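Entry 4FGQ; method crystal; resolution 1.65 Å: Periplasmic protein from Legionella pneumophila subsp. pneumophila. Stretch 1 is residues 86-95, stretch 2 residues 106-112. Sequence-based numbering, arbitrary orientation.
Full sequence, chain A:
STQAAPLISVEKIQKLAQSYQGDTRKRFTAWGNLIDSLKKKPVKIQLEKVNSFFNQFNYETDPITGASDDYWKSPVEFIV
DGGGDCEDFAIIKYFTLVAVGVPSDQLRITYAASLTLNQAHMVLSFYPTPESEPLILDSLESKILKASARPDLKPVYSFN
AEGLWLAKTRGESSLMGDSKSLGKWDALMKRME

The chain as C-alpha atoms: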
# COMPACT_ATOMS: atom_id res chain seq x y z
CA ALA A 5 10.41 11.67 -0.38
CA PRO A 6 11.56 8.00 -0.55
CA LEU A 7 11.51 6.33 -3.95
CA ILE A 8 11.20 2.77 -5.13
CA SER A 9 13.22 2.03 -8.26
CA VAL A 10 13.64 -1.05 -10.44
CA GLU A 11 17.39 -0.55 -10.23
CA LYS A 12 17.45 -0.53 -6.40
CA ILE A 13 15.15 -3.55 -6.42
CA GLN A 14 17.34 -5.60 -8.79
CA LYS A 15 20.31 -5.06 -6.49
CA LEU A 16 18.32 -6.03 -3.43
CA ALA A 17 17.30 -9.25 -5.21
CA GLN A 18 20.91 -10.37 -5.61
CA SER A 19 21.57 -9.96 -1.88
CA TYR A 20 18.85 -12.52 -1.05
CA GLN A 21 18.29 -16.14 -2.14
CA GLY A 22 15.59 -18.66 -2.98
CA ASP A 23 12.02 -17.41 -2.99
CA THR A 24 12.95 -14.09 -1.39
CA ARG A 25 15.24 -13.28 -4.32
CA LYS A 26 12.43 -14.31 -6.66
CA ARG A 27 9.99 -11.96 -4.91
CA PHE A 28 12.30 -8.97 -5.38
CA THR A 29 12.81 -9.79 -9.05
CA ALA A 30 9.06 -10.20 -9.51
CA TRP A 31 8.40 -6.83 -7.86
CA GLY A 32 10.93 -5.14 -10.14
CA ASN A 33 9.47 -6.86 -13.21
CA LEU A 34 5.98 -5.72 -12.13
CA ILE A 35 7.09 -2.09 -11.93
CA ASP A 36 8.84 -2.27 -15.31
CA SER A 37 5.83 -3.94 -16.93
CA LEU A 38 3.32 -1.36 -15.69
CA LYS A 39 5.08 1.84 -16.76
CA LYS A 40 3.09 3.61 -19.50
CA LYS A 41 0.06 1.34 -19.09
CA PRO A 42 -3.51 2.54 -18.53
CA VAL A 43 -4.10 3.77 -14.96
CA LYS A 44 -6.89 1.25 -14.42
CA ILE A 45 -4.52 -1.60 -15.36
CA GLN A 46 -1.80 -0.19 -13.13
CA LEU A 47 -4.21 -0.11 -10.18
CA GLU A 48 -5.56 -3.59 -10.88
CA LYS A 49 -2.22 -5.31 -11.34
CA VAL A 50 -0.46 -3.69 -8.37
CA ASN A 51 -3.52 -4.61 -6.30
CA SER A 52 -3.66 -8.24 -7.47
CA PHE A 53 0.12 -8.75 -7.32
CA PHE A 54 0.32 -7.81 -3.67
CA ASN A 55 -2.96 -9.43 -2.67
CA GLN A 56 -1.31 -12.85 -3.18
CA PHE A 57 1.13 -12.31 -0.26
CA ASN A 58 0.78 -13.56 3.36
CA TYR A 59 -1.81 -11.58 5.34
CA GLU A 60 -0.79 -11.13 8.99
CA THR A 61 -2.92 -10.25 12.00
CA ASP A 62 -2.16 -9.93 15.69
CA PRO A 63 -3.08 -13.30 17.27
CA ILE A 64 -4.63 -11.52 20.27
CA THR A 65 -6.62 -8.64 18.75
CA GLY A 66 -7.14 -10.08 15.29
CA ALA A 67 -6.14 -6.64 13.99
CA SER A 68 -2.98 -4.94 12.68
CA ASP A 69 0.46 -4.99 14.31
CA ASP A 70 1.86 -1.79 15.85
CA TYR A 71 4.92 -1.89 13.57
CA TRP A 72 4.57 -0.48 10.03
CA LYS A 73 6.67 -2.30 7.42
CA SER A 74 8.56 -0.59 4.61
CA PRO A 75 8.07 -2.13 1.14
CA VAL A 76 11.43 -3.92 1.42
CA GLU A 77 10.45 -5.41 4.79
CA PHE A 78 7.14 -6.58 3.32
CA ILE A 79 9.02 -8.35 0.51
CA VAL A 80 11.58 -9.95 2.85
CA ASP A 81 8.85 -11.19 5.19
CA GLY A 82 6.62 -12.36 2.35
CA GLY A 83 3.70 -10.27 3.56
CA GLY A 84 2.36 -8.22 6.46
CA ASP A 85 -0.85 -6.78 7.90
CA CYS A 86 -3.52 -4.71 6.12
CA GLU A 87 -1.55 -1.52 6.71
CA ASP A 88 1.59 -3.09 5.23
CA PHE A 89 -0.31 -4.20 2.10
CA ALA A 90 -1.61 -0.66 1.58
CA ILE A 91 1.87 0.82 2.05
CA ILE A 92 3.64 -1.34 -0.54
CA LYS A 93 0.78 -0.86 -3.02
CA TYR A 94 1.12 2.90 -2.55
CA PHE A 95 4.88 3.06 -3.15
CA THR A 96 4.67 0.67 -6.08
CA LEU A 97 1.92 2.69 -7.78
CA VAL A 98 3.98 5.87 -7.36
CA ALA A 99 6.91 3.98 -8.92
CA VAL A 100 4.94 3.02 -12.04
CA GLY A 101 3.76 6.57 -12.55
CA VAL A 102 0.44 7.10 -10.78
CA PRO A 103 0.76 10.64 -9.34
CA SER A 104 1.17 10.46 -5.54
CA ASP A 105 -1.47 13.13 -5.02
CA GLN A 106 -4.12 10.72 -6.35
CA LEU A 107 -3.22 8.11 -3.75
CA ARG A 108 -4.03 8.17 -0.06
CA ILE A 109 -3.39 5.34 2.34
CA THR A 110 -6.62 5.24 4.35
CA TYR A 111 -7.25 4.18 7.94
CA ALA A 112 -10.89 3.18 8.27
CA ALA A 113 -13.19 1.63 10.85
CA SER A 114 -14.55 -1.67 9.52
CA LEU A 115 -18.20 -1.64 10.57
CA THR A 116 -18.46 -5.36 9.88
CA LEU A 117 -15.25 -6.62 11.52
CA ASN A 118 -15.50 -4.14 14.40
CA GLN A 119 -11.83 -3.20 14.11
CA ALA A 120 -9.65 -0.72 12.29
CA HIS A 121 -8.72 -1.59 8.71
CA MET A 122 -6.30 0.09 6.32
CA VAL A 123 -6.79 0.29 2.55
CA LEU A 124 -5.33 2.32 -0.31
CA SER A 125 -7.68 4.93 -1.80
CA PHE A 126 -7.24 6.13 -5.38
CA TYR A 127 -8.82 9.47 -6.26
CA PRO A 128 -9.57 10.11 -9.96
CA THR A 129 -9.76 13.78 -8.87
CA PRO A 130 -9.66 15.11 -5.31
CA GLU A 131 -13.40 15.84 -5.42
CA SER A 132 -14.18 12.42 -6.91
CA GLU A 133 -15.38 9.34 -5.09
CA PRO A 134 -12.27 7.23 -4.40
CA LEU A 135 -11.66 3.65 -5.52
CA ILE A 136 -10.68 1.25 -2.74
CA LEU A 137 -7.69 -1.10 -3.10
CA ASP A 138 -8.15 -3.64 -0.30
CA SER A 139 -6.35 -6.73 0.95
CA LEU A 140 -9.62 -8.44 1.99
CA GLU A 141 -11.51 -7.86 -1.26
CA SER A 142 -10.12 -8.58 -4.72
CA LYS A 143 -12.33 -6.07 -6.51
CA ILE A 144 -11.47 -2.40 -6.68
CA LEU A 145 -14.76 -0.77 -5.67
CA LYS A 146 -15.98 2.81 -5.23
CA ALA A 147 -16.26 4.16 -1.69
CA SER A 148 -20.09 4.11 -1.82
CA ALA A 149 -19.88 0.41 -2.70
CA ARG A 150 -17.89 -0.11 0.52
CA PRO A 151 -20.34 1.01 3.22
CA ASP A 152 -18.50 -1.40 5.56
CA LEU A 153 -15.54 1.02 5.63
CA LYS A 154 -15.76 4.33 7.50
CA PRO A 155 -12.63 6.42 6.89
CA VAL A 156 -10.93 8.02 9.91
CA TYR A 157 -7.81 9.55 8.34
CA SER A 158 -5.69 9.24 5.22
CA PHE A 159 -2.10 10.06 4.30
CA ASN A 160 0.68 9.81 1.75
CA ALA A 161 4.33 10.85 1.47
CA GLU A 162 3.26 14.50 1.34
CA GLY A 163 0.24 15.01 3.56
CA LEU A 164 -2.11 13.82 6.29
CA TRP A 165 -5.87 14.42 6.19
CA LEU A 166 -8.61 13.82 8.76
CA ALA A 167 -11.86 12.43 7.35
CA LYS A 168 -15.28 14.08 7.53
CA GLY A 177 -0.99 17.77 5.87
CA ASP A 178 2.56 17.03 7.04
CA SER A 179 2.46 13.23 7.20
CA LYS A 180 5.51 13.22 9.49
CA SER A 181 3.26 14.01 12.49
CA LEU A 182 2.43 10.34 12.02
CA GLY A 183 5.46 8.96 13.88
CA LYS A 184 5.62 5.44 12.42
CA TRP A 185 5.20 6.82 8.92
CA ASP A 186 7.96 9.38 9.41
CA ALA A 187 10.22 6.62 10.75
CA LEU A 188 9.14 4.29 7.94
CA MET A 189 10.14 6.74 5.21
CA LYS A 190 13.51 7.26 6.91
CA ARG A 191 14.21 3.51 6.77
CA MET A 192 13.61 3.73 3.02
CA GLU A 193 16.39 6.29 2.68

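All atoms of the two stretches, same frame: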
# COMPACT_ATOMS: atom_id res chain seq x y z
N CYS A 86 -2.78 -5.50 7.11
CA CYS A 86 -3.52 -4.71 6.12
C CYS A 86 -2.85 -3.37 5.83
O CYS A 86 -2.89 -2.87 4.70
CB CYS A 86 -4.96 -4.49 6.59
SG CYS A 86 -5.09 -3.63 8.18
N GLU A 87 -2.22 -2.80 6.85
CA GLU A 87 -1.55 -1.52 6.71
C GLU A 87 -0.32 -1.70 5.81
O GLU A 87 -0.06 -0.90 4.91
CB GLU A 87 -1.19 -0.96 8.09
CG GLU A 87 -2.40 -0.90 9.05
CD GLU A 87 -2.05 -0.43 10.45
OE1 GLU A 87 -0.87 -0.55 10.87
OE2 GLU A 87 -2.96 0.06 11.15
N ASP A 88 0.41 -2.79 6.04
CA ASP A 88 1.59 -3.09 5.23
C ASP A 88 1.26 -3.33 3.76
O ASP A 88 2.01 -2.91 2.88
CB ASP A 88 2.36 -4.29 5.80
CG ASP A 88 2.67 -4.15 7.28
OD1 ASP A 88 2.91 -3.01 7.77
OD2 ASP A 88 2.69 -5.18 7.99
N PHE A 89 0.13 -4.00 3.49
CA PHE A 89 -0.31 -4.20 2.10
C PHE A 89 -0.58 -2.85 1.43
O PHE A 89 -0.20 -2.62 0.28
CB PHE A 89 -1.60 -5.02 2.04
CG PHE A 89 -1.40 -6.52 2.07
CD1 PHE A 89 -0.91 -7.16 3.20
CD2 PHE A 89 -1.77 -7.29 0.97
CE1 PHE A 89 -0.75 -8.54 3.23
CE2 PHE A 89 -1.62 -8.68 1.00
CZ PHE A 89 -1.10 -9.30 2.13
N ALA A 90 -1.26 -1.96 2.15
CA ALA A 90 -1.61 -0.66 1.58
C ALA A 90 -0.36 0.17 1.29
O ALA A 90 -0.28 0.87 0.28
CB ALA A 90 -2.57 0.09 2.50
N ILE A 91 0.62 0.07 2.19
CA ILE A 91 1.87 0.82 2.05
C ILE A 91 2.68 0.40 0.82
O ILE A 91 3.12 1.25 0.04
CB ILE A 91 2.70 0.73 3.34
CG1 ILE A 91 2.02 1.52 4.46
CG2 ILE A 91 4.13 1.22 3.08
CD1 ILE A 91 2.54 1.17 5.86
N ILE A 92 2.87 -0.90 0.62
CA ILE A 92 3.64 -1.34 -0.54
C ILE A 92 2.89 -1.08 -1.85
O ILE A 92 3.50 -0.74 -2.87
CB ILE A 92 4.18 -2.79 -0.42
CG1 ILE A 92 5.13 -3.09 -1.58
CG2 ILE A 92 3.05 -3.81 -0.36
CD1 ILE A 92 6.09 -4.25 -1.32
N LYS A 93 1.56 -1.20 -1.83
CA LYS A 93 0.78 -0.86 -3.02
C LYS A 93 0.96 0.61 -3.38
O LYS A 93 1.12 0.95 -4.56
CB LYS A 93 -0.70 -1.16 -2.80
CG LYS A 93 -1.04 -2.65 -2.82
CD LYS A 93 -2.51 -2.87 -2.48
CE LYS A 93 -2.81 -4.35 -2.22
NZ LYS A 93 -4.26 -4.53 -1.86
N TYR A 94 0.94 1.47 -2.36
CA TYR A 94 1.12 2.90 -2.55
C TYR A 94 2.47 3.20 -3.21
O TYR A 94 2.53 3.83 -4.26
CB TYR A 94 0.99 3.65 -1.22
CG TYR A 94 1.52 5.08 -1.29
CD1 TYR A 94 0.77 6.09 -1.89
CD2 TYR A 94 2.77 5.40 -0.79
CE1 TYR A 94 1.27 7.41 -1.96
CE2 TYR A 94 3.28 6.68 -0.87
CZ TYR A 94 2.53 7.68 -1.45
OH TYR A 94 3.05 8.96 -1.51
N PHE A 95 3.56 2.73 -2.60
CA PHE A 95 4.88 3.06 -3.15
C PHE A 95 5.08 2.48 -4.54
O PHE A 95 5.72 3.09 -5.40
CB PHE A 95 6.00 2.63 -2.19
CG PHE A 95 6.21 3.59 -1.07
CD1 PHE A 95 6.73 4.86 -1.32
CD2 PHE A 95 5.88 3.25 0.24
CE1 PHE A 95 6.93 5.77 -0.28
CE2 PHE A 95 6.07 4.15 1.28
CZ PHE A 95 6.60 5.41 1.02
N GLN A 106 -2.88 11.47 -6.14
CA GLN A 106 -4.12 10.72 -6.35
C GLN A 106 -4.24 9.52 -5.43
O GLN A 106 -5.22 8.77 -5.52
CB GLN A 106 -4.22 10.24 -7.79
CG GLN A 106 -4.31 11.37 -8.78
CD GLN A 106 -4.54 10.89 -10.19
OE1 GLN A 106 -3.70 11.08 -11.08
NE2 GLN A 106 -5.69 10.25 -10.42
N LEU A 107 -3.25 9.30 -4.59
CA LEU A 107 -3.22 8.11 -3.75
C LEU A 107 -3.16 8.49 -2.29
O LEU A 107 -2.30 9.26 -1.87
CB LEU A 107 -2.01 7.25 -4.10
CG LEU A 107 -2.00 6.67 -5.52
CD1 LEU A 107 -0.62 6.14 -5.85
CD2 LEU A 107 -3.02 5.54 -5.62
N ARG A 108 -4.07 7.94 -1.50
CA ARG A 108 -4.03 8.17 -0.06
C ARG A 108 -4.24 6.88 0.68
O ARG A 108 -5.28 6.24 0.50
CB ARG A 108 -5.08 9.20 0.36
CG ARG A 108 -4.81 10.59 -0.18
CD ARG A 108 -5.78 11.61 0.33
NE ARG A 108 -5.57 12.90 -0.34
CZ ARG A 108 -6.35 13.97 -0.18
NH1 ARG A 108 -7.39 13.92 0.65
NH2 ARG A 108 -6.09 15.08 -0.84
N ILE A 109 -3.25 6.49 1.47
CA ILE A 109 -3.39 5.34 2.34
C ILE A 109 -4.44 5.71 3.39
O ILE A 109 -4.34 6.76 4.02
CB ILE A 109 -2.06 4.99 3.00
CG1 ILE A 109 -0.99 4.70 1.93
CG2 ILE A 109 -2.22 3.81 3.96
CD1 ILE A 109 0.46 4.72 2.46
N THR A 110 -5.45 4.85 3.57
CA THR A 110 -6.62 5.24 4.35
C THR A 110 -6.86 4.32 5.53
O THR A 110 -7.03 3.12 5.35
CB THR A 110 -7.89 5.24 3.49
OG1 THR A 110 -7.71 6.15 2.40
CG2 THR A 110 -9.11 5.68 4.30
N TYR A 111 -6.93 4.91 6.72
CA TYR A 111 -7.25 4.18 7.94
C TYR A 111 -8.75 4.31 8.15
O TYR A 111 -9.28 5.43 8.26
CB TYR A 111 -6.48 4.80 9.09
CG TYR A 111 -6.66 4.20 10.47
CD1 TYR A 111 -5.70 3.36 11.00
CD2 TYR A 111 -7.73 4.55 11.26
CE1 TYR A 111 -5.83 2.85 12.28
CE2 TYR A 111 -7.87 4.05 12.53
CZ TYR A 111 -6.92 3.20 13.03
OH TYR A 111 -7.06 2.69 14.31
N ALA A 112 -9.44 3.18 8.18
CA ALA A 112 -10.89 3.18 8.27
C ALA A 112 -11.36 2.28 9.41
O ALA A 112 -10.66 1.35 9.81
CB ALA A 112 -11.50 2.72 6.95

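The packing of an α-helix against a β-strand is often a matter of shape alone, and residues 86-95 and 107-112 of this periplasmic protein from Legionella pneumophila offer a compact example. The helix and the strand run almost exactly antiparallel, at 172°, and their axes approach to 8.8 Å. No hydrogen bond crosses between them. The helix satisfies its backbone internally, through bonds such as Y94 N to A90 O (3.0 Å), and presents side chains to its neighbour. What joins the two elements is mainly apolar contact; the whole contact buries about 310 Å², both sides summed.

The periodicities of the two elements set the pattern. Along the strand, side chains alternate: L107 and I109 point toward the helix, whereas R108 and T110 point away. On the helix, A90 and Y94, one turn apart, point toward the strand, while I92 points away. The register matches this spacing, with the CA of A90 paired with that of I109, and the CA of Y94 with that of L107, along the antiparallel course.

I109 is the principal bump, with the largest covered area of any residue here. Its β-branched side chain spreads close to the backbone and meets three helix residues. CG2 of I109 lies 4.0 Å from CB of A90, CG1 of I109 lies 3.9 Å from CB of Y94, and CD1 of I109 lies 4.1 Å from CG1 of I91. The hollow that receives it is thus bounded by these three side chains. A90 forms the floor: its side chain ends at CB, leaving a hollow in the helix surface that the isoleucine occupies, and the CA atoms of A90 and I109 are 6.3 Å apart, the shortest of the three register distances. The CA-to-CB bond of I91 points sideways relative to the strand, yet its CG1 still meets CD1 of I109.

Y94 supplies the reciprocal bump. With chi1 at 165° (t), its ring extends out beside the strand, where CD1 of Y94 comes to 3.7 Å from CB of L107, the closest contact between the stretches. L107 CB sits at the edge of the ring, near its plane, so this part of the leucine abuts the rim of the aromatic group. A tyrosine suits such a place because its flat hydrocarbon ring can fill apolar space while its hydroxyl reaches a polar partner; here OH is hydrogen-bonded to a residue just outside the stretches.

Toward the start of the helix the fit loosens. E87 and Y111 both point sideways at CB, but the ends of their side chains come nearer, and OE2 of E87 lies 4.2 Å from CE1 of Y111, at the edge of the tyrosine ring and near its plane. This is contact without a hydrogen bond; OE2 of this buried residue is hydrogen-bonded elsewhere in the structure. The general lesson is that a small residue, a branched aliphatic and a ring can lock a helix to a strand by complementary relief, with polar groups satisfied off to the side.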